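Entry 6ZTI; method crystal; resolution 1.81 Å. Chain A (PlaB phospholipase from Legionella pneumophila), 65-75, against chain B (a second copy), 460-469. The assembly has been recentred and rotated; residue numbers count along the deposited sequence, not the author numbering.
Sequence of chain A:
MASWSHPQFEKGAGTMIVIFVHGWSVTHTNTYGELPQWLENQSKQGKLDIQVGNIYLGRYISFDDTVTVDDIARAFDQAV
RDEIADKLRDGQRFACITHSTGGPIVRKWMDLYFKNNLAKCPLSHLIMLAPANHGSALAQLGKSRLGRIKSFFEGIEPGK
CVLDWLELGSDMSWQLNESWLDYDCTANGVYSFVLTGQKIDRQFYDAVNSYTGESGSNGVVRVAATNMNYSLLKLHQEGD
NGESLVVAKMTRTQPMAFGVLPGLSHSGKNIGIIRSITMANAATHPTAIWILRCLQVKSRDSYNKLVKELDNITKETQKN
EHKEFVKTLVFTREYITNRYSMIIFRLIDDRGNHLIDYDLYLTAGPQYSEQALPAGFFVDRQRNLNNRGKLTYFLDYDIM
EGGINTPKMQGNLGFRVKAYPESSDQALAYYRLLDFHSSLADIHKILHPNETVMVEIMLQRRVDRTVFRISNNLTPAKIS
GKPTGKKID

Chain A 65-75: DTVTVDDIARA
Chain B (460-469) QRRVDRTVFR

The contact between these two stretches of neighbouring PlaB copies joins a bidentate arginine–aspartate salt bridge at the N-terminal end of a chain A helix to an apolar patch formed by Val A67, Ile A72 and Ala A75 against Val B467 and Phe B468, burying 544 Å² summed over both sides. In chain A, a loop through Val A67 (phi/psi -85/133) and Thr A68 (-103/170) leads into a helix that begins at Val A69 and runs beyond Ala A75, with phi/psi near -60/-45. Chain B supplies a strand ending at Val B463 (-123/120), a 3-10 segment from Arg B465 to Val B467, and a second strand starting at Phe B468. The helix and the first strand cross at 56° between their N-to-C directions, with axes 9.9 Å apart at closest approach. In register, Asp A71 CA lies 6.7 Å from Val B463 CA, and Ala A75 CA lies 5.3 Å from Phe B468 CA.

The CA-to-CB bond of Arg B461 points toward chain A, and the side chain is extended, with chi1 to chi3 all t and chi4 at 83°. Its guanidinium meets Asp A71 (chi1 m, chi2 -21°) edge-on: NE donates to Asp A71 OD1 at 2.8 Å and NH2 to Asp A71 OD2 at 2.6 Å, both nearly straight. A weak third bond runs from Arg B461 NH2 to Thr A66 O at 2.7 Å, bent to 124°. Asp A71 is also held from its own chain. Thr A68, the N-cap residue with chi1 p, accepts from Asp A71 N through OG1 at 3.0 Å, while Thr A68 N donates to Asp A71 OD2 at 2.9 Å. The salt bridge therefore engages an aspartate already tied into the helix cap.

Arg A74 (m, t, p, chi4 -161°) leaves the helix sideways, but its end approaches the strand, placing NH1 3.7 Å from Arg B461 O and 4.0 Å from Val B463 CG2 (chi1 t).

The 3-10 segment presents Val B467 (chi1 t) toward chain A. Its CG1 is 3.9 Å from each of Val A67 CG1 (chi1 t), Ile A72 CG1 (chi1 m, chi2 t) and Ala A75 CB, so one methyl group packs against three residues. Phe B468 (phi/psi -153/123, chi1 -153°, chi2 -51°) continues the apolar surface. Its ring receives Ile A72 CG2 at the edge, 3.7 Å from CD2, and Phe B468 CB lies 3.6 Å from Ala A75 CB.

Beside this patch, water 1 links the backbones, lying 2.8 Å from both Ala A75 O and Phe B468 O, and accepts from Arg B469 NH2 at 2.9 Å.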

ATOM      1  N   ASP A  65      17.059  12.948   1.817  1.00 21.06           N
ATOM      2  CA  ASP A  65      16.066  12.005   2.325  1.00 26.35           C
ATOM      3  C   ASP A  65      16.659  10.926   3.227  1.00 30.13           C
ATOM      4  O   ASP A  65      15.909  10.276   3.966  1.00 27.54           O
ATOM      5  CB  ASP A  65      15.328  11.336   1.165  1.00 31.73           C
ATOM      6  CG  ASP A  65      14.208  12.204   0.596  1.00 34.89           C
ATOM      7  OD1 ASP A  65      13.600  12.995   1.356  1.00 28.57           O
ATOM      8  OD2 ASP A  65      13.935  12.090  -0.619  1.00 37.94           O
ATOM      9  N   THR A  66      17.973  10.710   3.191  1.00 24.83           N
ATOM     10  CA  THR A  66      18.572   9.654   3.998  1.00 28.43           C
ATOM     11  C   THR A  66      18.946  10.117   5.396  1.00 19.70           C
ATOM     12  O   THR A  66      19.112   9.279   6.285  1.00 27.77           O
ATOM     13  CB  THR A  66      19.819   9.104   3.304  1.00 25.14           C
ATOM     14  OG1 THR A  66      20.839  10.111   3.266  1.00 31.88           O
ATOM     15  CG2 THR A  66      19.481   8.685   1.878  1.00 24.58           C
ATOM     16  N   VAL A  67      19.045  11.422   5.618  1.00 13.43           N
ATOM     17  CA  VAL A  67      19.570  11.944   6.871  1.00 17.81           C
ATOM     18  C   VAL A  67      18.452  12.014   7.904  1.00 19.78           C
ATOM     19  O   VAL A  67      17.343  12.484   7.614  1.00 11.09           O
ATOM     20  CB  VAL A  67      20.228  13.317   6.643  1.00 24.13           C
ATOM     21  CG1 VAL A  67      20.661  13.940   7.957  1.00 23.96           C
ATOM     22  CG2 VAL A  67      21.435  13.168   5.690  1.00 18.95           C
ATOM     23  N   THR A  68      18.730  11.520   9.107  1.00 18.17           N
ATOM     24  CA  THR A  68      17.783  11.576  10.211  1.00 15.70           C
ATOM     25  C   THR A  68      18.159  12.690  11.191  1.00 22.72           C
ATOM     26  O   THR A  68      19.223  13.316  11.103  1.00 16.03           O
ATOM     27  CB  THR A  68      17.718  10.230  10.937  1.00 20.20           C
ATOM     28  OG1 THR A  68      18.955   9.997  11.616  1.00 18.47           O
ATOM     29  CG2 THR A  68      17.449   9.087   9.957  1.00 16.74           C
ATOM     30  N   VAL A  69      17.244  12.951  12.127  1.00 16.08           N
ATOM     31  CA  VAL A  69      17.543  13.897  13.197  1.00 14.62           C
ATOM     32  C   VAL A  69      18.674  13.359  14.064  1.00 16.61           C
ATOM     33  O   VAL A  69      19.578  14.100  14.465  1.00 13.34           O
ATOM     34  CB  VAL A  69      16.275  14.184  14.021  1.00 12.14           C
ATOM     35  CG1 VAL A  69      16.626  14.938  15.306  1.00 12.51           C
ATOM     36  CG2 VAL A  69      15.288  14.985  13.180  1.00 13.85           C
ATOM     37  N   ASP A  70      18.647  12.059  14.361  1.00 13.30           N
ATOM     38  CA  ASP A  70      19.784  11.423  15.029  1.00 14.05           C
ATOM     39  C   ASP A  70      21.095  11.719  14.304  1.00 12.21           C
ATOM     40  O   ASP A  70      22.094  12.091  14.934  1.00 14.90           O
ATOM     41  CB  ASP A  70      19.556   9.908  15.128  1.00 15.84           C
ATOM     42  CG  ASP A  70      20.739   9.168  15.753  1.00 19.12           C
ATOM     43  OD1 ASP A  70      20.920   9.263  16.984  1.00 16.41           O
ATOM     44  OD2 ASP A  70      21.471   8.482  15.011  1.00 23.50           O
ATOM     45  N   ASP A  71      21.119  11.535  12.977  1.00 11.25           N
ATOM     46  CA  ASP A  71      22.318  11.848  12.202  1.00 14.48           C
ATOM     47  C   ASP A  71      22.742  13.302  12.403  1.00 10.12           C
ATOM     48  O   ASP A  71      23.929  13.600  12.573  1.00 11.32           O
ATOM     49  CB  ASP A  71      22.092  11.601  10.702  1.00 11.46           C
ATOM     50  CG  ASP A  71      21.777  10.168  10.352  1.00 25.90           C
ATOM     51  OD1 ASP A  71      22.084   9.240  11.133  1.00 19.13           O
ATOM     52  OD2 ASP A  71      21.219   9.979   9.244  1.00 25.84           O
ATOM     53  N   ILE A  72      21.786  14.233  12.339  1.00 11.75           N
ATOM     54  CA  ILE A  72      22.140  15.643  12.427  1.00 10.51           C
ATOM     55  C   ILE A  72      22.687  15.984  13.806  1.00 12.87           C
ATOM     56  O   ILE A  72      23.635  16.770  13.929  1.00 10.91           O
ATOM     57  CB  ILE A  72      20.935  16.530  12.080  1.00 15.01           C
ATOM     58  CG1 ILE A  72      20.482  16.269  10.643  1.00 11.18           C
ATOM     59  CG2 ILE A  72      21.316  17.997  12.256  1.00 10.61           C
ATOM     60  CD1 ILE A  72      19.101  16.809  10.328  1.00 14.00           C
ATOM     61  N   ALA A  73      22.069  15.450  14.867  1.00  9.07           N
ATOM     62  CA  ALA A  73      22.542  15.732  16.221  1.00 15.45           C
ATOM     63  C   ALA A  73      23.941  15.170  16.450  1.00 14.29           C
ATOM     64  O   ALA A  73      24.787  15.828  17.073  1.00 10.49           O
ATOM     65  CB  ALA A  73      21.547  15.176  17.242  1.00 12.32           C
ATOM     66  N   ARG A  74      24.212  13.963  15.943  1.00 10.93           N
ATOM     67  CA  ARG A  74      25.573  13.425  15.973  1.00 11.11           C
ATOM     68  C   ARG A  74      26.546  14.318  15.206  1.00 14.81           C
ATOM     69  O   ARG A  74      27.692  14.516  15.626  1.00 12.07           O
ATOM     70  CB  ARG A  74      25.616  12.021  15.358  1.00 17.88           C
ATOM     71  CG  ARG A  74      25.043  10.875  16.190  1.00 36.03           C
ATOM     72  CD  ARG A  74      25.170   9.526  15.422  1.00 27.64           C
ATOM     73  NE  ARG A  74      26.565   9.175  15.116  1.00 27.40           N
ATOM     74  CZ  ARG A  74      26.950   8.301  14.182  1.00 31.47           C
ATOM     75  NH1 ARG A  74      26.050   7.680  13.431  1.00 30.46           N
ATOM     76  NH2 ARG A  74      28.241   8.052  13.987  1.00 29.69           N
ATOM     77  N   ALA A  75      26.128  14.810  14.043  1.00 11.48           N
ATOM     78  CA  ALA A  75      27.020  15.646  13.248  1.00 12.74           C
ATOM     79  C   ALA A  75      27.259  16.993  13.920  1.00 11.75           C
ATOM     80  O   ALA A  75      28.355  17.552  13.805  1.00 12.43           O
ATOM     81  CB  ALA A  75      26.461  15.842  11.838  1.00 11.77           C
TER
ATOM     82  N   GLN B 460      27.925  -0.325  10.170  1.00 11.26           N
ATOM     83  CA  GLN B 460      28.138   1.003  10.731  1.00 15.18           C
ATOM     84  C   GLN B 460      27.476   2.035   9.827  1.00 11.53           C
ATOM     85  O   GLN B 460      27.697   2.043   8.612  1.00 12.45           O
ATOM     86  CB  GLN B 460      29.626   1.318  10.861  1.00 11.73           C
ATOM     87  CG  GLN B 460      30.338   0.612  11.998  1.00 18.18           C
ATOM     88  CD  GLN B 460      31.797   1.000  12.083  1.00 37.52           C
ATOM     89  OE1 GLN B 460      32.462   1.185  11.061  1.00 40.73           O
ATOM     90  NE2 GLN B 460      32.305   1.135  13.302  1.00 42.91           N
ATOM     91  N   ARG B 461      26.654   2.889  10.416  1.00 10.64           N
ATOM     92  CA  ARG B 461      26.051   3.993   9.679  1.00 10.21           C
ATOM     93  C   ARG B 461      27.077   5.120   9.614  1.00 14.10           C
ATOM     94  O   ARG B 461      27.481   5.672  10.642  1.00 12.07           O
ATOM     95  CB  ARG B 461      24.755   4.427  10.345  1.00 13.14           C
ATOM     96  CG  ARG B 461      23.982   5.484   9.566  1.00 15.74           C
ATOM     97  CD  ARG B 461      22.661   5.771  10.232  1.00 22.59           C
ATOM     98  NE  ARG B 461      21.941   6.874   9.606  1.00 21.14           N
ATOM     99  CZ  ARG B 461      21.174   6.755   8.525  1.00 24.91           C
ATOM    100  NH1 ARG B 461      21.032   5.587   7.916  1.00 26.64           N
ATOM    101  NH2 ARG B 461      20.548   7.815   8.043  1.00 17.07           N
ATOM    102  N   ARG B 462      27.548   5.419   8.412  1.00 12.63           N
ATOM    103  CA  ARG B 462      28.545   6.459   8.213  1.00 10.64           C
ATOM    104  C   ARG B 462      27.825   7.752   7.862  1.00 12.50           C
ATOM    105  O   ARG B 462      26.964   7.761   6.982  1.00 16.01           O
ATOM    106  CB  ARG B 462      29.508   6.057   7.100  1.00 13.96           C
ATOM    107  CG  ARG B 462      30.173   4.694   7.325  1.00 13.38           C
ATOM    108  CD  ARG B 462      31.040   4.302   6.149  1.00 24.68           C
ATOM    109  NE  ARG B 462      32.146   5.235   5.939  1.00 36.77           N
ATOM    110  CZ  ARG B 462      33.351   5.110   6.488  1.00 42.00           C
ATOM    111  NH1 ARG B 462      33.625   4.090   7.295  1.00 31.18           N
ATOM    112  NH2 ARG B 462      34.286   6.011   6.230  1.00 41.29           N
ATOM    113  N   VAL B 463      28.179   8.837   8.543  1.00 14.98           N
ATOM    114  CA  VAL B 463      27.564  10.144   8.320  1.00 12.13           C
ATOM    115  C   VAL B 463      28.675  11.122   7.969  1.00 14.20           C
ATOM    116  O   VAL B 463      29.613  11.319   8.754  1.00 15.95           O
ATOM    117  CB  VAL B 463      26.773  10.625   9.544  1.00 16.79           C
ATOM    118  CG1 VAL B 463      26.117  11.978   9.272  1.00 16.06           C
ATOM    119  CG2 VAL B 463      25.727   9.593   9.937  1.00 18.10           C
ATOM    120  N   ASP B 464      28.581  11.712   6.783  1.00 12.15           N
ATOM    121  CA  ASP B 464      29.581  12.666   6.335  1.00 16.37           C
ATOM    122  C   ASP B 464      29.515  13.954   7.149  1.00 14.46           C
ATOM    123  O   ASP B 464      28.443  14.418   7.552  1.00 15.32           O
ATOM    124  CB  ASP B 464      29.381  12.972   4.858  1.00 21.74           C
ATOM    125  CG  ASP B 464      30.589  13.629   4.237  1.00 21.09           C
ATOM    126  OD1 ASP B 464      30.802  14.844   4.462  1.00 19.07           O
ATOM    127  OD2 ASP B 464      31.331  12.917   3.531  1.00 19.21           O
ATOM    128  N   ARG B 465      30.687  14.551   7.371  1.00 13.29           N
ATOM    129  CA  ARG B 465      30.748  15.746   8.201  1.00 15.48           C
ATOM    130  C   ARG B 465      29.953  16.906   7.617  1.00 17.18           C
ATOM    131  O   ARG B 465      29.623  17.840   8.350  1.00 14.37           O
ATOM    132  CB  ARG B 465      32.203  16.163   8.426  1.00 18.71           C
ATOM    133  CG  ARG B 465      32.952  15.147   9.256  1.00 21.68           C
ATOM    134  CD  ARG B 465      34.313  15.606   9.709  1.00 29.79           C
ATOM    135  NE  ARG B 465      35.019  14.511  10.374  1.00 36.16           N
ATOM    136  CZ  ARG B 465      35.964  14.672  11.292  1.00 33.74           C
ATOM    137  NH1 ARG B 465      36.324  15.892  11.679  1.00 28.32           N
ATOM    138  NH2 ARG B 465      36.544  13.607  11.829  1.00 48.95           N
ATOM    139  N   THR B 466      29.605  16.860   6.330  1.00 14.25           N
ATOM    140  CA  THR B 466      28.843  17.958   5.748  1.00 16.00           C
ATOM    141  C   THR B 466      27.451  18.081   6.352  1.00 14.95           C
ATOM    142  O   THR B 466      26.877  19.176   6.330  1.00 14.39           O
ATOM    143  CB  THR B 466      28.748  17.781   4.235  1.00 21.47           C
ATOM    144  OG1 THR B 466      30.047  17.953   3.661  1.00 16.02           O
ATOM    145  CG2 THR B 466      27.797  18.801   3.625  1.00 23.02           C
ATOM    146  N   VAL B 467      26.903  16.996   6.906  1.00 17.02           N
ATOM    147  CA  VAL B 467      25.557  17.059   7.472  1.00 16.13           C
ATOM    148  C   VAL B 467      25.421  18.216   8.454  1.00 12.86           C
ATOM    149  O   VAL B 467      24.331  18.782   8.605  1.00 13.64           O
ATOM    150  CB  VAL B 467      25.200  15.700   8.111  1.00 12.14           C
ATOM    151  CG1 VAL B 467      23.919  15.788   8.920  1.00 11.82           C
ATOM    152  CG2 VAL B 467      25.064  14.636   7.016  1.00 13.25           C
ATOM    153  N   PHE B 468      26.507  18.598   9.125  1.00 13.01           N
ATOM    154  CA  PHE B 468      26.477  19.757  10.013  1.00 13.16           C
ATOM    155  C   PHE B 468      27.874  20.351  10.109  1.00 13.62           C
ATOM    156  O   PHE B 468      28.822  19.660  10.498  1.00 14.14           O
ATOM    157  CB  PHE B 468      25.960  19.380  11.411  1.00 12.69           C
ATOM    158  CG  PHE B 468      25.313  20.520  12.150  1.00 12.81           C
ATOM    159  CD1 PHE B 468      25.955  21.743  12.279  1.00 14.55           C
ATOM    160  CD2 PHE B 468      24.063  20.363  12.722  1.00 12.52           C
ATOM    161  CE1 PHE B 468      25.358  22.800  12.968  1.00 16.39           C
ATOM    162  CE2 PHE B 468      23.448  21.405  13.405  1.00 12.90           C
ATOM    163  CZ  PHE B 468      24.099  22.634  13.531  1.00 18.52           C
ATOM    164  N   ARG B 469      27.990  21.631   9.774  1.00 14.14           N
ATOM    165  CA  ARG B 469      29.216  22.393   9.954  1.00 14.66           C
ATOM    166  C   ARG B 469      28.877  23.698  10.667  1.00 14.83           C
ATOM    167  O   ARG B 469      27.740  24.171  10.619  1.00 14.72           O
ATOM    168  CB  ARG B 469      29.901  22.691   8.603  1.00 15.32           C
ATOM    169  CG  ARG B 469      30.276  21.457   7.776  1.00 19.89           C
ATOM    170  CD  ARG B 469      31.616  20.861   8.204  1.00 21.65           C
ATOM    171  NE  ARG B 469      31.480  19.985   9.367  1.00 14.74           N
ATOM    172  CZ  ARG B 469      32.502  19.528  10.090  1.00 22.14           C
ATOM    173  NH1 ARG B 469      33.742  19.869   9.780  1.00 21.15           N
ATOM    174  NH2 ARG B 469      32.287  18.726  11.130  1.00 17.91           N
TER
HETATM  175  O   HOH W   1      29.813  17.227  11.459  1.00 17.41           O